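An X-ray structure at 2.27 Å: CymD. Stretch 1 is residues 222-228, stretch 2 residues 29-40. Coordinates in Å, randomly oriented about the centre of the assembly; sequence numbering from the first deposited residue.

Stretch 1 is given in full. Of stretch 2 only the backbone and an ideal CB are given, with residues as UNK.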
# COMPACT_ATOMS: atom_id res chain seq x y z
N GLY A 222 -6.88 -6.29 -8.33
CA GLY A 222 -7.62 -7.45 -7.88
C GLY A 222 -6.69 -8.55 -7.44
O GLY A 222 -5.46 -8.45 -7.54
N ARG A 223 -7.32 -9.63 -6.95
CA ARG A 223 -6.62 -10.79 -6.44
C ARG A 223 -7.50 -12.03 -6.59
O ARG A 223 -8.72 -11.93 -6.68
CB ARG A 223 -6.20 -10.60 -4.97
CG ARG A 223 -7.33 -10.26 -4.00
CD ARG A 223 -6.81 -9.49 -2.82
NE ARG A 223 -6.17 -8.30 -3.33
CZ ARG A 223 -6.82 -7.18 -3.58
NH1 ARG A 223 -8.13 -7.11 -3.33
NH2 ARG A 223 -6.18 -6.14 -4.11
N LEU A 224 -6.84 -13.19 -6.62
CA LEU A 224 -7.48 -14.49 -6.81
C LEU A 224 -6.75 -15.50 -5.93
O LEU A 224 -5.55 -15.73 -6.12
CB LEU A 224 -7.42 -14.93 -8.28
CG LEU A 224 -8.04 -16.31 -8.55
CD1 LEU A 224 -9.53 -16.41 -8.08
CD2 LEU A 224 -7.89 -16.71 -10.01
N GLY A 225 -7.45 -16.09 -4.95
CA GLY A 225 -6.80 -16.94 -3.97
C GLY A 225 -7.63 -18.16 -3.64
O GLY A 225 -8.77 -18.30 -4.06
N LEU A 226 -7.02 -19.05 -2.85
CA LEU A 226 -7.72 -20.23 -2.35
C LEU A 226 -7.15 -20.62 -0.99
O LEU A 226 -6.06 -20.18 -0.62
CB LEU A 226 -7.64 -21.42 -3.32
CG LEU A 226 -6.27 -22.05 -3.59
CD1 LEU A 226 -5.94 -23.16 -2.60
CD2 LEU A 226 -6.18 -22.58 -5.00
N THR A 227 -7.92 -21.40 -0.23
CA THR A 227 -7.41 -22.05 0.96
C THR A 227 -7.77 -23.52 0.91
O THR A 227 -8.78 -23.91 0.30
CB THR A 227 -7.94 -21.44 2.27
OG1 THR A 227 -9.34 -21.69 2.38
CG2 THR A 227 -7.72 -19.96 2.29
N TYR A 228 -6.94 -24.34 1.52
CA TYR A 228 -7.13 -25.79 1.52
C TYR A 228 -6.80 -26.32 2.90
O TYR A 228 -5.67 -26.16 3.37
CB TYR A 228 -6.28 -26.48 0.46
CG TYR A 228 -6.69 -27.92 0.23
CD1 TYR A 228 -7.82 -28.24 -0.52
CD2 TYR A 228 -5.96 -28.97 0.78
CE1 TYR A 228 -8.20 -29.54 -0.73
CE2 TYR A 228 -6.34 -30.30 0.58
CZ TYR A 228 -7.46 -30.57 -0.18
OH TYR A 228 -7.85 -31.88 -0.39
N UNK A 29 -9.61 -9.84 4.79
CA UNK A 29 -9.27 -10.85 3.81
C UNK A 29 -9.59 -10.42 2.39
O UNK A 29 -8.93 -10.85 1.44
CB UNK A 29 -10.00 -12.15 4.13
N UNK A 30 -10.60 -9.57 2.23
CA UNK A 30 -10.89 -8.88 0.97
C UNK A 30 -9.62 -8.36 0.29
O UNK A 30 -9.52 -8.33 -0.95
CB UNK A 30 -11.85 -7.72 1.22
N UNK A 31 -8.66 -7.90 1.09
CA UNK A 31 -7.46 -7.27 0.56
C UNK A 31 -6.23 -8.15 0.71
O UNK A 31 -5.13 -7.68 0.45
CB UNK A 31 -7.22 -5.93 1.26
N UNK A 32 -6.39 -9.40 1.15
CA UNK A 32 -5.24 -10.30 1.22
C UNK A 32 -5.59 -11.56 0.46
O UNK A 32 -5.39 -11.64 -0.76
CB UNK A 32 -4.86 -10.62 2.67
N UNK A 33 -6.13 -12.55 1.16
CA UNK A 33 -6.65 -13.74 0.49
C UNK A 33 -8.15 -13.78 0.75
O UNK A 33 -8.59 -14.17 1.85
CB UNK A 33 -5.96 -15.02 0.98
N UNK A 34 -8.96 -13.36 -0.21
CA UNK A 34 -10.42 -13.36 0.01
C UNK A 34 -11.00 -14.74 0.27
O UNK A 34 -12.11 -14.83 0.80
CB UNK A 34 -11.13 -12.75 -1.20
N UNK A 35 -10.28 -15.82 -0.05
CA UNK A 35 -10.80 -17.15 0.30
C UNK A 35 -10.98 -17.29 1.80
O UNK A 35 -11.83 -18.08 2.24
CB UNK A 35 -9.87 -18.25 -0.21
N UNK A 36 -10.24 -16.51 2.61
CA UNK A 36 -10.37 -16.67 4.06
C UNK A 36 -11.69 -16.14 4.60
O UNK A 36 -12.01 -16.41 5.76
CB UNK A 36 -9.21 -15.96 4.77
N UNK A 37 -12.44 -15.38 3.80
CA UNK A 37 -13.72 -14.87 4.25
C UNK A 37 -14.72 -15.97 4.54
O UNK A 37 -15.62 -15.76 5.35
CB UNK A 37 -14.30 -13.91 3.20
N UNK A 38 -14.58 -17.15 3.92
CA UNK A 38 -15.46 -18.26 4.30
C UNK A 38 -15.24 -18.72 5.74
O UNK A 38 -16.10 -19.44 6.27
CB UNK A 38 -15.25 -19.44 3.35
N UNK A 39 -14.15 -18.29 6.40
CA UNK A 39 -13.92 -18.58 7.82
C UNK A 39 -14.80 -17.74 8.74
O UNK A 39 -14.99 -18.11 9.90
CB UNK A 39 -12.45 -18.35 8.17
N UNK A 40 -15.33 -16.61 8.27
CA UNK A 40 -16.16 -15.78 9.13
C UNK A 40 -17.52 -16.41 9.36
O UNK A 40 -18.04 -17.14 8.51
CB UNK A 40 -16.32 -14.38 8.53

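Stretch 1 is a strand with alternating sides; Arg223, Gly225 and Thr227 face stretch 2.

Position 29 has nothing of stretch 1 within 5.5 Å of its CB. Many residues would fit, and the deposited one is Gly29.

Position 30 points its CB away, so its side chain is little constrained. Its carbonyl matters more, because it lies beside the guanidinium of Arg223. The residue is Met30, and Arg223 NH1 gives a weak hydrogen bond to Met30 O at 3.0 Å.

At position 31 the CB also points away, yet it sits 4.8 Å from Arg223 NH1. A long flexible chain could turn back over the guanidinium; an acidic or amide group might also suit. It is Met31. With chi1, chi2 and chi3 all m, it folds back and sets CE over one face of the guanidinium, 3.6 Å from Arg223 NH2.

Position 32 points away and leaves the choice open. Leu32 fills it. Its carbonyl O lies at the guanidinium edge, 3.3 Å from Arg223 CD.

Position 33 points sideways, its CB 5.4 Å from Gly225 CA and equally far from Leu226 O. Gly225 leaves room, and the carbonyl invites a donor. An amide, which reaches further than a Ser or Thr hydroxyl, would suit, so Asn or perhaps Gln. Asn33 has chi1 t, which carries the amide to the strand. Asn33 ND2 donates to Leu226 O at 3.0 Å, while Asn33 OD1 packs 3.3 Å from Gly225 CA and accepts from the backbone N of position 35 at 3.1 Å. A CB on Gly225 would lie 2.1 Å from this OD1, a clash.

Position 34 has phi -62°, compatible with proline, and its sideways CB is 5.3 Å from Arg223 CG. Small or apolar residues would suit. Pro34 places CD 3.7 Å from Arg223 CG, against the aliphatic part of the arginine.

Position 35 points its CB toward the strand. Its CB is already 3.6 Å from Leu226 CA and 3.7 Å from Thr227 N, so a small residue is favoured. Ala35 fits, its methyl also meeting Thr227 CG2 at 3.7 Å.

Position 36 is sideways, with Thr227 CG2 4.9 Å from its CB. A short residue with a methyl would suit. Thr36 brings CG2 to 3.9 Å from Thr227 CG2, and its OG1 donates to Asn33 O at 2.7 Å.

Position 37 is out of reach, so stretch 1 sets no preference; it is Leu37. Position 38 points toward the strand but has nothing of it within 5.5 Å of its CB, so small or medium residues, polar or apolar, would suit; it is Thr38.

Position 39 is sideways; a long polar chain could approach Thr227. Gln39 does so through water 1, which donates to Gln39 OE1 (2.6 Å) and accepts from Thr227 OG1 (2.4 Å). Position 40 is out of reach, so stretch 1 sets no preference; it is Met40.

Stretch 2 29-40: GMMLNPATLTQM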
# COMPACT_ATOMS: atom_id res chain seq x y z
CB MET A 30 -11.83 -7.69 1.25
CG MET A 30 -13.27 -7.98 1.02
SD MET A 30 -14.43 -6.62 1.29
CE MET A 30 -13.95 -6.02 2.89
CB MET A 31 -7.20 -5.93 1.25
CG MET A 31 -8.23 -4.85 0.92
SD MET A 31 -8.24 -4.36 -0.82
CE MET A 31 -6.51 -4.15 -1.13
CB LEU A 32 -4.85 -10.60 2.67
CG LEU A 32 -3.35 -10.94 2.77
CD1 LEU A 32 -2.79 -10.43 4.09
CD2 LEU A 32 -3.05 -12.43 2.60
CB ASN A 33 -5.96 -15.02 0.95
CG ASN A 33 -6.47 -16.27 0.20
OD1 ASN A 33 -7.26 -16.17 -0.76
ND2 ASN A 33 -6.02 -17.44 0.65
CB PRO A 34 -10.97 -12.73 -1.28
CG PRO A 34 -9.82 -12.67 -2.24
CD PRO A 34 -8.57 -12.67 -1.45
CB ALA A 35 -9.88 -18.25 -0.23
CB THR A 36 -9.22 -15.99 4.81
OG1 THR A 36 -9.18 -14.60 4.49
CG2 THR A 36 -7.84 -16.69 4.50
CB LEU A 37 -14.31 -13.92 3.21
CG LEU A 37 -13.43 -12.72 2.91
CD1 LEU A 37 -13.97 -12.01 1.68
CD2 LEU A 37 -13.38 -11.82 4.14
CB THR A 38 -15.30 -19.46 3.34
OG1 THR A 38 -13.96 -19.98 3.37
CG2 THR A 38 -15.66 -19.05 1.94
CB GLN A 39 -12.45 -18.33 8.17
CG GLN A 39 -11.57 -19.55 8.32
CD GLN A 39 -11.26 -20.21 6.99
OE1 GLN A 39 -10.40 -19.74 6.24
NE2 GLN A 39 -11.95 -21.31 6.70
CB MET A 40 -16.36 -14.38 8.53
CG MET A 40 -15.03 -13.65 8.26
SD MET A 40 -15.30 -12.09 7.42
CE MET A 40 -15.82 -11.08 8.82
O HOH W 1 -10.83 -20.44 3.80
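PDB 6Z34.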